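Local coordinates for protein N-acetylglucosamine-6-phosphate deacetylase (Thermotoga maritima, PDB 1O12) that probably removes the acetyl group from N-acetylglucosamine-6-phosphate by hydrolysis, using a single divalent metal cation bound in a TIM-barrel amidohydrolase domain, at residues Asp59-Gly64 with Ile207-Asn212; Val292-Leu295 with Thr299-Gly302. All blocks are in the same frame, centred on the assembly; numbering follows the deposited sequence.

Interaction 1: Asp59-Gly64 with Ile207-Asn212. With FE (Fe (III) ion), chain C.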
loop_
_atom_site.group_PDB
_atom_site.type_symbol
_atom_site.label_atom_id
_atom_site.label_comp_id
_atom_site.label_asym_id
_atom_site.label_seq_id
_atom_site.Cartn_x
_atom_site.Cartn_y
_atom_site.Cartn_z
ATOM N N ASP A 59 -25.219 2.777 4.907
ATOM C CA ASP A 59 -24.252 3.473 5.752
ATOM C C ASP A 59 -24.177 2.720 7.073
ATOM O O ASP A 59 -25.039 2.868 7.928
ATOM C CB ASP A 59 -24.660 4.930 6.012
ATOM C CG ASP A 59 -23.501 5.763 6.558
ATOM O OD1 ASP A 59 -22.500 5.145 6.962
ATOM O OD2 ASP A 59 -23.577 7.012 6.595
ATOM N N PRO A 60 -23.113 1.921 7.260
ATOM C CA PRO A 60 -22.952 1.144 8.488
ATOM C C PRO A 60 -22.275 1.909 9.595
ATOM O O PRO A 60 -22.047 1.366 10.677
ATOM C CB PRO A 60 -22.115 -0.036 8.016
ATOM C CG PRO A 60 -21.152 0.635 7.041
ATOM C CD PRO A 60 -22.057 1.584 6.272
ATOM N N HIS A 61 -21.961 3.173 9.330
ATOM C CA HIS A 61 -21.253 3.977 10.314
ATOM C C HIS A 61 -21.652 5.443 10.279
ATOM O O HIS A 61 -21.046 6.228 9.553
ATOM C CB HIS A 61 -19.742 3.856 10.073
ATOM C CG HIS A 61 -18.911 4.306 11.227
ATOM N ND1 HIS A 61 -17.571 4.006 11.341
ATOM C CD2 HIS A 61 -19.225 5.036 12.324
ATOM C CE1 HIS A 61 -17.094 4.528 12.457
ATOM N NE2 HIS A 61 -18.077 5.157 13.072
ATOM N N ILE A 62 -22.672 5.804 11.057
ATOM C CA ILE A 62 -23.142 7.187 11.157
ATOM C C ILE A 62 -23.705 7.409 12.571
ATOM O O ILE A 62 -24.573 6.661 13.016
ATOM C CB ILE A 62 -24.244 7.516 10.084
ATOM C CG1 ILE A 62 -24.891 8.875 10.382
ATOM C CG2 ILE A 62 -25.290 6.435 10.034
ATOM C CD1 ILE A 62 -25.906 9.319 9.324
ATOM N N HIS A 63 -23.222 8.449 13.250
ATOM C CA HIS A 63 -23.640 8.784 14.616
ATOM C C HIS A 63 -24.941 9.585 14.686
ATOM O O HIS A 63 -25.815 9.314 15.499
ATOM C CB HIS A 63 -22.519 9.589 15.300
ATOM C CG HIS A 63 -21.191 8.907 15.260
ATOM N ND1 HIS A 63 -20.853 7.900 16.133
ATOM C CD2 HIS A 63 -20.165 8.998 14.378
ATOM C CE1 HIS A 63 -19.679 7.395 15.791
ATOM N NE2 HIS A 63 -19.242 8.042 14.726
ATOM N N GLY A 64 -25.041 10.588 13.819
ATOM C CA GLY A 64 -26.191 11.456 13.793
ATOM C C GLY A 64 -26.054 12.318 12.565
ATOM O O GLY A 64 -25.064 12.195 11.829
ATOM N N ILE A 207 -11.971 -3.487 8.796
ATOM C CA ILE A 207 -11.279 -2.426 9.535
ATOM C C ILE A 207 -12.114 -1.109 9.541
ATOM O O ILE A 207 -12.574 -0.649 8.482
ATOM C CB ILE A 207 -9.896 -2.197 8.952
ATOM C CG1 ILE A 207 -9.047 -3.446 9.208
ATOM C CG2 ILE A 207 -9.258 -0.944 9.583
ATOM C CD1 ILE A 207 -7.642 -3.348 8.708
ATOM N N THR A 208 -12.325 -0.542 10.741
ATOM C CA THR A 208 -13.138 0.669 10.947
ATOM C C THR A 208 -12.372 1.948 10.567
ATOM O O THR A 208 -11.228 2.157 10.984
ATOM C CB THR A 208 -13.689 0.707 12.444
ATOM O OG1 THR A 208 -14.529 -0.429 12.648
ATOM C CG2 THR A 208 -14.516 1.966 12.744
ATOM N N HIS A 209 -13.056 2.802 9.805
ATOM C CA HIS A 209 -12.505 4.022 9.192
ATOM C C HIS A 209 -10.980 4.038 9.072
ATOM O O HIS A 209 -10.267 4.683 9.845
ATOM C CB HIS A 209 -13.046 5.325 9.827
ATOM C CG HIS A 209 -12.905 5.404 11.309
ATOM N ND1 HIS A 209 -11.799 4.940 11.979
ATOM C CD2 HIS A 209 -13.738 5.902 12.253
ATOM C CE1 HIS A 209 -11.958 5.142 13.276
ATOM N NE2 HIS A 209 -13.127 5.723 13.468
ATOM N N PHE A 210 -10.517 3.268 8.086
ATOM C CA PHE A 210 -9.107 3.099 7.728
ATOM C C PHE A 210 -8.628 4.385 7.050
ATOM O O PHE A 210 -9.301 4.917 6.165
ATOM C CB PHE A 210 -8.996 1.924 6.746
ATOM C CG PHE A 210 -7.603 1.668 6.226
ATOM C CD1 PHE A 210 -6.803 0.687 6.803
ATOM C CD2 PHE A 210 -7.103 2.393 5.141
ATOM C CE1 PHE A 210 -5.540 0.426 6.321
ATOM C CE2 PHE A 210 -5.836 2.145 4.645
ATOM C CZ PHE A 210 -5.047 1.158 5.232
ATOM N N PRO A 211 -7.444 4.884 7.428
ATOM C CA PRO A 211 -6.541 4.328 8.436
ATOM C C PRO A 211 -6.556 5.163 9.710
ATOM O O PRO A 211 -5.624 5.086 10.513
ATOM C CB PRO A 211 -5.207 4.424 7.753
ATOM C CG PRO A 211 -5.313 5.809 7.175
ATOM C CD PRO A 211 -6.724 5.872 6.606
ATOM N N ASN A 212 -7.590 5.973 9.893
ATOM C CA ASN A 212 -7.633 6.798 11.103
ATOM C C ASN A 212 -7.747 5.912 12.351
ATOM O O ASN A 212 -8.495 4.932 12.368
ATOM C CB ASN A 212 -8.819 7.772 11.071
ATOM C CG ASN A 212 -9.026 8.434 9.701
ATOM O OD1 ASN A 212 -9.943 8.062 8.950
ATOM N ND2 ASN A 212 -8.184 9.424 9.379
HETATM FE FE FE C . -13.936 6.363 15.543
#
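Two imidazoles, those of His61 and His209, meet beside the bound iron, and Thr208 supplies the remaining packing. The ring planes are only 26° apart but the rings are heavily offset, centroids 5.5 Å apart; the touch itself is made by His61 CE1 against His209 CD2 at 3.6 Å. His61 CE1 also meets Thr208 CG2, again at 3.6 Å, the methyl coming in roughly perpendicular to the His61 side chain. That same methyl sits 3.9 Å above the His209 ring, over its centre, and backs the metal ligand from one face.

In this pair of segments His209 alone binds the metal, NE2 lying 2.3 Å from the iron; His188 and Glu127 complete the protein ligands. The other ring nitrogen, ND1, makes a weak hydrogen bond to Asn212 O.

His61 and His63 form the His-X-His motif that follows the first barrel strand in amidohydrolases, yet neither is an iron ligand here. His61 is hydrogen-bonded through ND1 to Glu237 OE1, which also takes the backbone N of His209, and through NE2 to Glu127. His61 N closes an Asx turn, donating to Asp59 OD1 (3.1 Å). With CG anti to the backbone N (chi1 -164°), the ring is carried across to the 207-212 loop. The chemistry thus makes His61 a second-shell residue, hydrogen-bonded to one iron ligand, Glu127, while packing against another, His209.

Interaction 2: Val292-Leu295 with Thr299-Gly302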
loop_
_atom_site.group_PDB
_atom_site.type_symbol
_atom_site.label_atom_id
_atom_site.label_comp_id
_atom_site.label_asym_id
_atom_site.label_seq_id
_atom_site.Cartn_x
_atom_site.Cartn_y
_atom_site.Cartn_z
ATOM N N VAL A 292 -15.590 20.935 9.128
ATOM C CA VAL A 292 -14.690 19.986 9.757
ATOM C C VAL A 292 -14.841 20.041 11.273
ATOM O O VAL A 292 -14.467 21.022 11.920
ATOM C CB VAL A 292 -13.235 20.277 9.389
ATOM C CG1 VAL A 292 -12.322 19.197 9.981
ATOM C CG2 VAL A 292 -13.099 20.361 7.873
ATOM N N PRO A 293 -15.420 18.990 11.855
ATOM C CA PRO A 293 -15.575 19.006 13.304
ATOM C C PRO A 293 -14.356 18.398 13.985
ATOM O O PRO A 293 -13.881 17.321 13.609
ATOM C CB PRO A 293 -16.845 18.182 13.520
ATOM C CG PRO A 293 -16.727 17.126 12.458
ATOM C CD PRO A 293 -16.190 17.887 11.247
ATOM N N ARG A 294 -13.828 19.108 14.971
ATOM C CA ARG A 294 -12.693 18.601 15.725
ATOM C C ARG A 294 -12.756 18.958 17.216
ATOM O O ARG A 294 -13.469 19.871 17.628
ATOM C CB ARG A 294 -11.367 19.058 15.088
ATOM C CG ARG A 294 -11.349 20.448 14.461
ATOM C CD ARG A 294 -10.593 20.504 13.080
ATOM N NE ARG A 294 -9.411 19.643 13.019
ATOM C CZ ARG A 294 -8.723 19.351 11.911
ATOM N NH1 ARG A 294 -9.074 19.860 10.728
ATOM N NH2 ARG A 294 -7.701 18.501 11.978
ATOM N N LEU A 295 -12.066 18.170 18.029
ATOM C CA LEU A 295 -11.991 18.430 19.461
ATOM C C LEU A 295 -11.165 19.700 19.575
ATOM O O LEU A 295 -10.562 20.147 18.599
ATOM C CB LEU A 295 -11.254 17.299 20.197
ATOM C CG LEU A 295 -11.893 15.920 20.148
ATOM C CD1 LEU A 295 -11.190 15.000 21.153
ATOM C CD2 LEU A 295 -13.396 16.037 20.467
ATOM N N THR A 299 -8.095 17.065 17.225
ATOM C CA THR A 299 -8.505 15.736 16.765
ATOM C C THR A 299 -9.802 15.747 15.965
ATOM O O THR A 299 -10.787 16.355 16.389
ATOM C CB THR A 299 -8.733 14.781 17.951
ATOM O OG1 THR A 299 -7.575 14.785 18.792
ATOM C CG2 THR A 299 -9.019 13.358 17.457
ATOM N N LEU A 300 -9.817 15.070 14.819
ATOM C CA LEU A 300 -11.050 15.006 14.043
ATOM C C LEU A 300 -12.096 14.331 14.929
ATOM O O LEU A 300 -11.787 13.371 15.643
ATOM C CB LEU A 300 -10.861 14.186 12.765
ATOM C CG LEU A 300 -10.027 14.869 11.668
ATOM C CD1 LEU A 300 -9.740 13.851 10.559
ATOM C CD2 LEU A 300 -10.747 16.117 11.139
ATOM N N ALA A 301 -13.320 14.853 14.902
ATOM C CA ALA A 301 -14.412 14.302 15.694
ATOM C C ALA A 301 -15.595 13.900 14.804
ATOM O O ALA A 301 -16.687 14.445 14.962
ATOM C CB ALA A 301 -14.866 15.324 16.723
ATOM N N GLY A 302 -15.383 12.945 13.890
ATOM C CA GLY A 302 -16.442 12.517 12.989
ATOM C C GLY A 302 -16.385 13.358 11.722
ATOM O O GLY A 302 -15.312 13.837 11.367
#
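A short beta-hairpin-like turn with one antiparallel bridge brings a predicted substrate-binding segment, Leu300 to Gly302, against an edge strand, 292-294, of a three-stranded antiparallel sheet. Arg294 and Leu300 form the bridge as a non-hydrogen-bonded pair, their CA atoms 4.3 Å apart. Two backbone hydrogen bonds flank it: Ala301 N donates to Pro293 O and Leu295 N to Thr299 O, each at 2.8 Å. The two short segments run at 124° to each other end to end, so the pairing does not continue as a regular strand pair.

The side chains pack on both sides of this backbone. Leu295 and Thr299 extend alongside each other, with CG of the former 4.0 Å from CB of the latter, while Leu295 CD2 also touches the methyl of Ala301. Pro293 lays CG against Gly302 O. Thr299 OG1 hydrogen-bonds to Asp297 OD1 within the intervening turn, and Arg294 NE hydrogen-bonds to Gly298 O there, so the turn is braced by side chains from both segments. Leu300 starts out pointing away from the strand, with CG anti to its carbonyl carbon (chi1 -73°); CD1 continues the chain outward while the other branch, CD2, turns back to Val292 CG1 at 3.6 Å. The same methyl lies over one face of the Arg294 guanidinium, 3.9 Å above the plane and over its centre.

In the fold
Following the chain from the N terminus, segment 59-64 starts at the end of strand 52-59 and runs into strand 61-65; interaction 1 closes a long loop of 142 residues when the chain reaches 207-212, after strand 206-207. The intervening chain contributes the other two iron ligands, Glu127 and His188. Interaction 2 opens only later and closes a tight loop of three residues, so the two neither nest nor cross but follow in series. One joins distant parts of the barrel around the metal; the other folds the small 278-294 sheet onto the chain leading to helix 307-318. Their centres lie about 14 Å apart, yet Asp267, the predicted proton donor/acceptor, is close to both His61 and Gly302.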